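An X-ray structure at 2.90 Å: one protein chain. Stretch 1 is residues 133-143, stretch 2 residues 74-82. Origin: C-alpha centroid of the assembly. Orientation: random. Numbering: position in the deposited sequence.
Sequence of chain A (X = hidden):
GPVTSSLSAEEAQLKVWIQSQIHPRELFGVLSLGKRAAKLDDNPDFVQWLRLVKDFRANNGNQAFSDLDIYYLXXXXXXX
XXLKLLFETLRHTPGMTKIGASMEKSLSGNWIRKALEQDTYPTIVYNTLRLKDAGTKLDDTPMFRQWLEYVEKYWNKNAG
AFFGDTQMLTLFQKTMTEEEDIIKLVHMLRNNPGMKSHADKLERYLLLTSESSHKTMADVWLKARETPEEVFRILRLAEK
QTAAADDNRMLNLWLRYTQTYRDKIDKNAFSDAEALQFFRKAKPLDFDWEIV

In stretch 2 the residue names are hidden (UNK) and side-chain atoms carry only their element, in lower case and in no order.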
# COMPACT_ATOMS: atom_id res chain seq x y z
N ASP A 133 -9.28 -0.15 -0.14
CA ASP A 133 -9.49 -1.59 0.04
C ASP A 133 -8.20 -2.42 0.17
O ASP A 133 -8.26 -3.60 0.50
CB ASP A 133 -10.35 -2.16 -1.10
CG ASP A 133 -11.73 -1.51 -1.20
OD1 ASP A 133 -12.28 -1.09 -0.16
OD2 ASP A 133 -12.26 -1.43 -2.33
N ALA A 134 -7.04 -1.81 -0.09
CA ALA A 134 -5.75 -2.49 0.03
C ALA A 134 -5.35 -2.77 1.47
O ALA A 134 -4.57 -3.70 1.72
CB ALA A 134 -4.66 -1.68 -0.66
N GLY A 135 -5.85 -1.97 2.42
CA GLY A 135 -5.51 -2.13 3.83
C GLY A 135 -4.02 -2.01 4.09
O GLY A 135 -3.32 -1.26 3.40
N THR A 136 -3.51 -2.79 5.04
CA THR A 136 -2.10 -2.74 5.43
C THR A 136 -1.14 -3.23 4.34
O THR A 136 0.07 -3.07 4.47
CB THR A 136 -1.82 -3.57 6.70
OG1 THR A 136 -2.07 -4.96 6.46
CG2 THR A 136 -2.67 -3.08 7.88
N LYS A 137 -1.68 -3.84 3.28
CA LYS A 137 -0.87 -4.24 2.12
C LYS A 137 -0.60 -3.11 1.11
O LYS A 137 0.19 -3.31 0.19
CB LYS A 137 -1.50 -5.46 1.43
CG LYS A 137 -1.39 -6.72 2.28
CD LYS A 137 -2.06 -7.94 1.67
CE LYS A 137 -1.64 -9.20 2.41
NZ LYS A 137 -2.33 -10.41 1.92
N LEU A 138 -1.22 -1.94 1.30
CA LEU A 138 -1.09 -0.79 0.37
C LEU A 138 0.30 -0.58 -0.24
O LEU A 138 0.45 -0.63 -1.45
CB LEU A 138 -1.54 0.52 1.05
CG LEU A 138 -1.55 1.79 0.19
CD1 LEU A 138 -2.53 1.65 -0.96
CD2 LEU A 138 -1.91 3.01 1.03
N ASP A 139 1.32 -0.37 0.60
CA ASP A 139 2.68 -0.08 0.09
C ASP A 139 3.39 -1.20 -0.70
O ASP A 139 4.48 -0.96 -1.23
CB ASP A 139 3.61 0.47 1.19
CG ASP A 139 3.78 -0.47 2.38
OD1 ASP A 139 3.02 -1.46 2.49
OD2 ASP A 139 4.67 -0.20 3.22
N ASP A 140 2.80 -2.39 -0.78
CA ASP A 140 3.30 -3.45 -1.66
C ASP A 140 2.53 -3.59 -2.98
O ASP A 140 2.97 -4.32 -3.86
CB ASP A 140 3.31 -4.79 -0.92
CG ASP A 140 4.28 -4.81 0.25
OD1 ASP A 140 5.38 -4.20 0.16
OD2 ASP A 140 3.96 -5.45 1.28
N THR A 141 1.39 -2.90 -3.13
CA THR A 141 0.58 -3.05 -4.34
C THR A 141 1.16 -2.21 -5.48
O THR A 141 1.54 -1.05 -5.26
CB THR A 141 -0.91 -2.67 -4.13
OG1 THR A 141 -1.04 -1.26 -3.91
CG2 THR A 141 -1.50 -3.42 -2.95
N PRO A 142 1.24 -2.78 -6.70
CA PRO A 142 1.70 -1.99 -7.85
C PRO A 142 0.85 -0.75 -8.13
O PRO A 142 1.40 0.29 -8.48
CB PRO A 142 1.62 -2.98 -9.02
CG PRO A 142 0.72 -4.07 -8.56
CD PRO A 142 0.94 -4.17 -7.09
N MET A 143 -0.47 -0.85 -7.96
CA MET A 143 -1.36 0.29 -8.19
C MET A 143 -1.06 1.48 -7.28
O MET A 143 -1.21 2.63 -7.69
CB MET A 143 -2.83 -0.12 -8.04
CG MET A 143 -3.32 -1.03 -9.16
SD MET A 143 -5.12 -1.05 -9.29
CE MET A 143 -5.54 -2.13 -7.92
N UNK A 74 -8.86 -11.25 -3.42
CA UNK A 74 -7.72 -12.15 -3.36
C UNK A 74 -6.55 -11.56 -2.58
O UNK A 74 -5.77 -12.30 -1.98
c UNK A 74 -7.26 -12.52 -4.77
c UNK A 74 -7.80 -13.23 -7.10
c UNK A 74 -8.27 -13.24 -5.66
c UNK A 74 -8.49 -14.67 -5.18
N UNK A 75 -6.43 -10.23 -2.61
CA UNK A 75 -5.36 -9.53 -1.90
C UNK A 75 -5.45 -9.71 -0.39
O UNK A 75 -4.43 -9.70 0.29
c UNK A 75 -4.42 -5.71 -1.99
c UNK A 75 -5.35 -8.03 -2.25
c UNK A 75 -4.19 -7.18 -1.71
c UNK A 75 -2.86 -7.63 -2.28
N UNK A 76 -6.67 -9.87 0.14
CA UNK A 76 -6.87 -10.11 1.57
C UNK A 76 -6.02 -11.27 2.09
O UNK A 76 -5.50 -11.19 3.19
n UNK A 76 -12.78 -10.33 2.50
c UNK A 76 -9.19 -9.06 1.83
c UNK A 76 -10.52 -9.21 2.56
c UNK A 76 -11.40 -10.29 1.93
c UNK A 76 -8.34 -10.33 1.91
N UNK A 77 -5.88 -12.33 1.28
CA UNK A 77 -5.13 -13.53 1.67
C UNK A 77 -4.03 -14.00 0.69
O UNK A 77 -3.54 -15.12 0.82
c UNK A 77 -7.09 -14.30 3.08
o UNK A 77 -6.87 -14.99 0.77
c UNK A 77 -6.12 -14.69 1.96
N UNK A 78 -3.66 -13.15 -0.27
CA UNK A 78 -2.47 -13.38 -1.11
C UNK A 78 -1.67 -12.10 -1.26
O UNK A 78 -2.24 -11.01 -1.16
o UNK A 78 -2.94 -16.26 -2.64
n UNK A 78 -4.89 -15.17 -2.35
c UNK A 78 -3.57 -15.21 -2.50
c UNK A 78 -2.86 -13.87 -2.51
N UNK A 79 -0.37 -12.23 -1.50
CA UNK A 79 0.50 -11.07 -1.70
C UNK A 79 0.42 -10.56 -3.15
O UNK A 79 0.14 -11.35 -4.06
c UNK A 79 1.96 -11.41 -1.35
o UNK A 79 2.56 -12.25 -2.32
N UNK A 80 0.67 -9.25 -3.38
CA UNK A 80 0.75 -8.69 -4.73
C UNK A 80 1.64 -9.48 -5.70
O UNK A 80 1.32 -9.58 -6.88
c UNK A 80 1.34 -7.30 -4.50
c UNK A 80 0.88 -8.21 -2.35
c UNK A 80 0.89 -6.93 -3.13
N UNK A 81 2.72 -10.04 -5.18
CA UNK A 81 3.71 -10.77 -5.97
C UNK A 81 3.12 -12.11 -6.44
O UNK A 81 3.28 -12.48 -7.61
c UNK A 81 5.13 -8.86 -3.70
o UNK A 81 5.62 -7.73 -3.49
c UNK A 81 5.77 -9.72 -4.80
c UNK A 81 5.00 -11.00 -5.17
o UNK A 81 4.15 -9.29 -3.04
N UNK A 82 2.45 -12.81 -5.54
CA UNK A 82 1.72 -14.04 -5.88
C UNK A 82 0.65 -13.80 -6.94
O UNK A 82 0.52 -14.59 -7.89
o UNK A 82 0.93 -14.75 -1.54
c UNK A 82 1.05 -14.65 -4.64
c UNK A 82 2.00 -15.28 -3.63
c UNK A 82 1.28 -15.63 -2.33
n UNK A 82 1.03 -16.91 -2.12

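Position 74 has four side-chain carbons, forked at the second carbon. None comes near stretch 1. The residue is L74.

Position 75 repeats that pattern: four carbons, forked at the second. Here CA-to-CB points toward stretch 1. One branch end lies against A134 and T141, and the other lies near the side chain of K137. This is L75. Its CD2 is 4.0 Å from CA of A134 and 3.8 Å from CG2 of T141. Its CD1 is 4.0 Å from CD of K137.

Position 76 has four carbons in a row ending in nitrogen. CA-to-CB points away from stretch 1. The residue is K76. Its backbone O is 3.5 Å from NZ of K137.

Position 77 has one carbon carrying an oxygen and a carbon. CA-to-CB points away, and the side chain makes no close contact with stretch 1. The residue is T77.

Position 78 has two carbons, the second carrying an oxygen and a nitrogen. CA-to-CB points away from stretch 1, and the side chain does not touch it. It is N78. Its ND2 donates to O of L74 at 3.0 Å, tying the turn to the preceding helix.

Position 79 has one carbon and then one oxygen. The side chain makes no close contact with stretch 1. It is S79, at the N-cap of the next helix. Its OG accepts from N of residue 82 at 3.3 Å, a capping bond.

Position 80 has three carbons closing a ring onto the backbone N. CA-to-CB points toward stretch 1, and the ring packs against D140, T141 and P142. It is P80. Its CG is 3.4 Å from O of D140, and its CB is 4.1 Å from CD of P142.

Position 81 has three carbons, the third carrying two oxygens. CA-to-CB points sideways, but the end comes nearer to stretch 1. It is E81. Its OE2 is 4.3 Å from O of D140.

Position 82 has three carbons, the third carrying an oxygen and a nitrogen. It does not reach stretch 1. It is Q82, whose OE1 accepts from N of S79 at 2.8 Å.

The contact combines apolar packing with one polar anchor. L75 and P80 supply most of the surface that stretch 2 buries. K137 extends past L75 to the turn, where NZ donates to O of L75 at 2.8 Å and to O of N78 at 3.1 Å. Both acceptors are backbone oxygens, so these bonds hold the main chain of the turn rather than its side chains.

Stretch 2 74-82: LLKTNSPEQ
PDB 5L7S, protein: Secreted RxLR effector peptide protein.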